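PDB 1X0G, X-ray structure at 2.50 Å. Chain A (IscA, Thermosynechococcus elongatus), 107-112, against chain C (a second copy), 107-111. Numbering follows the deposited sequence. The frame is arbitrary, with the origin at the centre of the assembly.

Chain A (107-112) FRVSRS
Chain C, residues 107-111: FRVSR

The two C-terminal stretches meet through reciprocal arginine side chains, each copy's Arg111 reaching across to the backbone carbonyl of Val109 in the other, with no backbone-to-backbone pairing between them. The end-to-end directions differ by 145°, so the chains run roughly antiparallel, and the register places Arg108(A) opposite Arg111(C) (CA to CA 9.7 Å) and Arg111(A) opposite Arg108(C) (CA to CA 9.9 Å). Separations near 10 Å are too wide for a shared sheet; side chains fill the gap, and 455 Å² is buried over both sides.

Residues 107 and 108 of each stretch belong to a strand that begins earlier in the chain, and the backbone stays extended beyond them. Phi/psi is -148/152 at Arg108(A), -111/178 at Val109(A), -80/145 at Ser110(A) and -64/142 at Arg111(A); in chain C the first three are -99/156, -111/171 and -70/147. The CA-to-CB bonds of all four arginines point toward the other stretch, whereas those of the valines and serines point away. Both Phe107 side chains, chi1 p, are buried and out of reach.

The best-formed bond runs from Arg111(C) NH1 to Val109(A) O, 2.8 Å at 168°. A weak second bond joins Arg111(C) NH2 to the same Val109(A) O at 3.4 Å and 135°, so the carbonyl lies at the guanidinium edge, near its plane, where the N-H groups point. Arg111(C) achieves this with chi1 -37° (m), chi2 t, chi3 100° and chi4 176°. The reciprocal bond, Arg111(A) NH1 to Val109(C) O, is longer, 3.2 Å at 156°, and uses chi1 m, chi2 143°, chi3 t and chi4 -176°.

Neighbouring arginine side chains cover both faces of each Arg111 guanidinium, mostly with aliphatic carbons. Arg108(A) CG lies over one face of Arg111(C), 3.8 Å from Arg111(C) NH1, and Arg111(A) CD lies over the opposite face. The Arg111(A) group is likewise flanked by Arg108(C) CD on one face and Arg111(C) NE on the other. This packing brings like charges together: Arg111(A) NE is 3.6 Å from Arg111(C) NH2 and 4.3 Å from Arg108(C) NE. Carbonyl acceptors at the edges offer polar partners but no full negative charge.

The salt bridge across the stretches involves the C-terminal carboxylate of Ser112(A), which pairs with Arg108(C); the NH2 atoms of both Arg111 side chains are hydrogen-bonded elsewhere in the structure. Ser112(A) OXT lies 3.5 Å from Arg108(C) NH1, with a weak hydrogen bond at 166°, and sits near the guanidinium plane. Arg108(C), with chi1 11°, chi2 t, chi3 100° and chi4 144°, also brings NH1 within 3.4 Å of Arg111(A) CB. Arg108(A) differs in its chi angles, with chi1 p, chi2 t, chi3 30° and chi4 160°. Its NE and NH2 are hydrogen-bonded elsewhere in the structure, as is Arg108(C) NH1.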

# COMPACT_ATOMS: atom_id res chain seq x y z
N PHE A 107 4.56 7.16 -12.69
CA PHE A 107 6.00 6.82 -12.55
C PHE A 107 6.38 6.06 -11.26
O PHE A 107 5.54 5.69 -10.40
CB PHE A 107 6.80 8.10 -12.62
CG PHE A 107 6.54 9.03 -11.52
CD1 PHE A 107 7.45 9.17 -10.49
CD2 PHE A 107 5.36 9.74 -11.47
CE1 PHE A 107 7.23 10.06 -9.41
CE2 PHE A 107 5.07 10.63 -10.36
CZ PHE A 107 6.02 10.81 -9.35
N ARG A 108 7.68 5.84 -11.13
CA ARG A 108 8.29 5.29 -9.91
C ARG A 108 9.61 5.90 -9.81
O ARG A 108 10.10 6.32 -10.78
CB ARG A 108 8.35 3.77 -9.87
CG ARG A 108 8.97 3.15 -11.04
CD ARG A 108 8.62 1.64 -11.16
NE ARG A 108 7.30 1.26 -10.61
CZ ARG A 108 6.58 0.14 -10.90
NH1 ARG A 108 7.04 -0.75 -11.83
NH2 ARG A 108 5.38 -0.08 -10.27
N VAL A 109 10.15 6.05 -8.63
CA VAL A 109 11.48 6.62 -8.53
C VAL A 109 12.32 5.46 -8.06
O VAL A 109 11.78 4.37 -7.85
CB VAL A 109 11.54 7.74 -7.55
CG1 VAL A 109 10.69 8.92 -8.03
CG2 VAL A 109 11.15 7.21 -6.13
N SER A 110 13.61 5.67 -7.91
CA SER A 110 14.46 4.55 -7.53
C SER A 110 14.37 4.29 -6.06
O SER A 110 14.23 5.21 -5.27
CB SER A 110 15.89 4.83 -7.93
OG SER A 110 16.25 6.10 -7.43
N ARG A 111 14.44 3.02 -5.69
CA ARG A 111 14.26 2.57 -4.30
C ARG A 111 15.31 3.10 -3.37
O ARG A 111 16.48 3.21 -3.77
CB ARG A 111 14.21 1.07 -4.24
CG ARG A 111 12.84 0.58 -4.63
CD ARG A 111 12.85 -0.71 -5.43
NE ARG A 111 11.54 -1.34 -5.30
CZ ARG A 111 11.18 -2.53 -5.80
NH1 ARG A 111 12.02 -3.29 -6.53
NH2 ARG A 111 9.95 -2.95 -5.57
N SER A 112 14.86 3.44 -2.15
CA SER A 112 15.73 4.01 -1.05
C SER A 112 16.38 2.94 -0.14
O SER A 112 17.57 3.11 0.24
CB SER A 112 14.99 5.06 -0.16
OG SER A 112 14.75 4.58 1.18
OXT SER A 112 15.74 1.92 0.25
N PHE C 107 10.50 -8.48 2.26
CA PHE C 107 11.27 -8.46 1.02
C PHE C 107 10.65 -7.66 -0.11
O PHE C 107 9.45 -7.49 -0.12
CB PHE C 107 11.42 -9.83 0.54
CG PHE C 107 10.14 -10.47 0.20
CD1 PHE C 107 9.79 -10.65 -1.12
CD2 PHE C 107 9.31 -10.93 1.18
CE1 PHE C 107 8.62 -11.31 -1.47
CE2 PHE C 107 8.15 -11.53 0.87
CZ PHE C 107 7.79 -11.75 -0.47
N ARG C 108 11.46 -7.15 -1.05
CA ARG C 108 10.87 -6.55 -2.31
C ARG C 108 10.93 -7.56 -3.43
O ARG C 108 11.70 -8.49 -3.32
CB ARG C 108 11.44 -5.17 -2.73
CG ARG C 108 12.69 -4.64 -2.02
CD ARG C 108 12.90 -3.16 -2.28
NE ARG C 108 12.45 -2.31 -1.17
CZ ARG C 108 13.05 -1.17 -0.77
NH1 ARG C 108 14.16 -0.70 -1.37
NH2 ARG C 108 12.57 -0.48 0.28
N VAL C 109 10.08 -7.43 -4.44
CA VAL C 109 10.27 -8.24 -5.69
C VAL C 109 10.67 -7.39 -6.90
O VAL C 109 10.63 -6.15 -6.84
CB VAL C 109 9.07 -9.09 -6.07
CG1 VAL C 109 9.10 -10.37 -5.28
CG2 VAL C 109 7.81 -8.31 -5.81
N SER C 110 11.04 -8.03 -8.00
CA SER C 110 11.62 -7.24 -9.09
C SER C 110 10.58 -6.37 -9.77
O SER C 110 9.44 -6.75 -9.87
CB SER C 110 12.26 -8.16 -10.12
OG SER C 110 11.26 -9.04 -10.61
N ARG C 111 10.98 -5.20 -10.26
CA ARG C 111 10.00 -4.23 -10.85
C ARG C 111 9.27 -4.70 -12.14
O ARG C 111 8.03 -4.65 -12.19
CB ARG C 111 10.67 -2.86 -11.07
CG ARG C 111 11.67 -2.48 -9.96
CD ARG C 111 11.86 -0.99 -9.84
NE ARG C 111 11.08 -0.39 -8.74
CZ ARG C 111 11.13 0.91 -8.38
NH1 ARG C 111 11.91 1.80 -9.02
NH2 ARG C 111 10.39 1.32 -7.37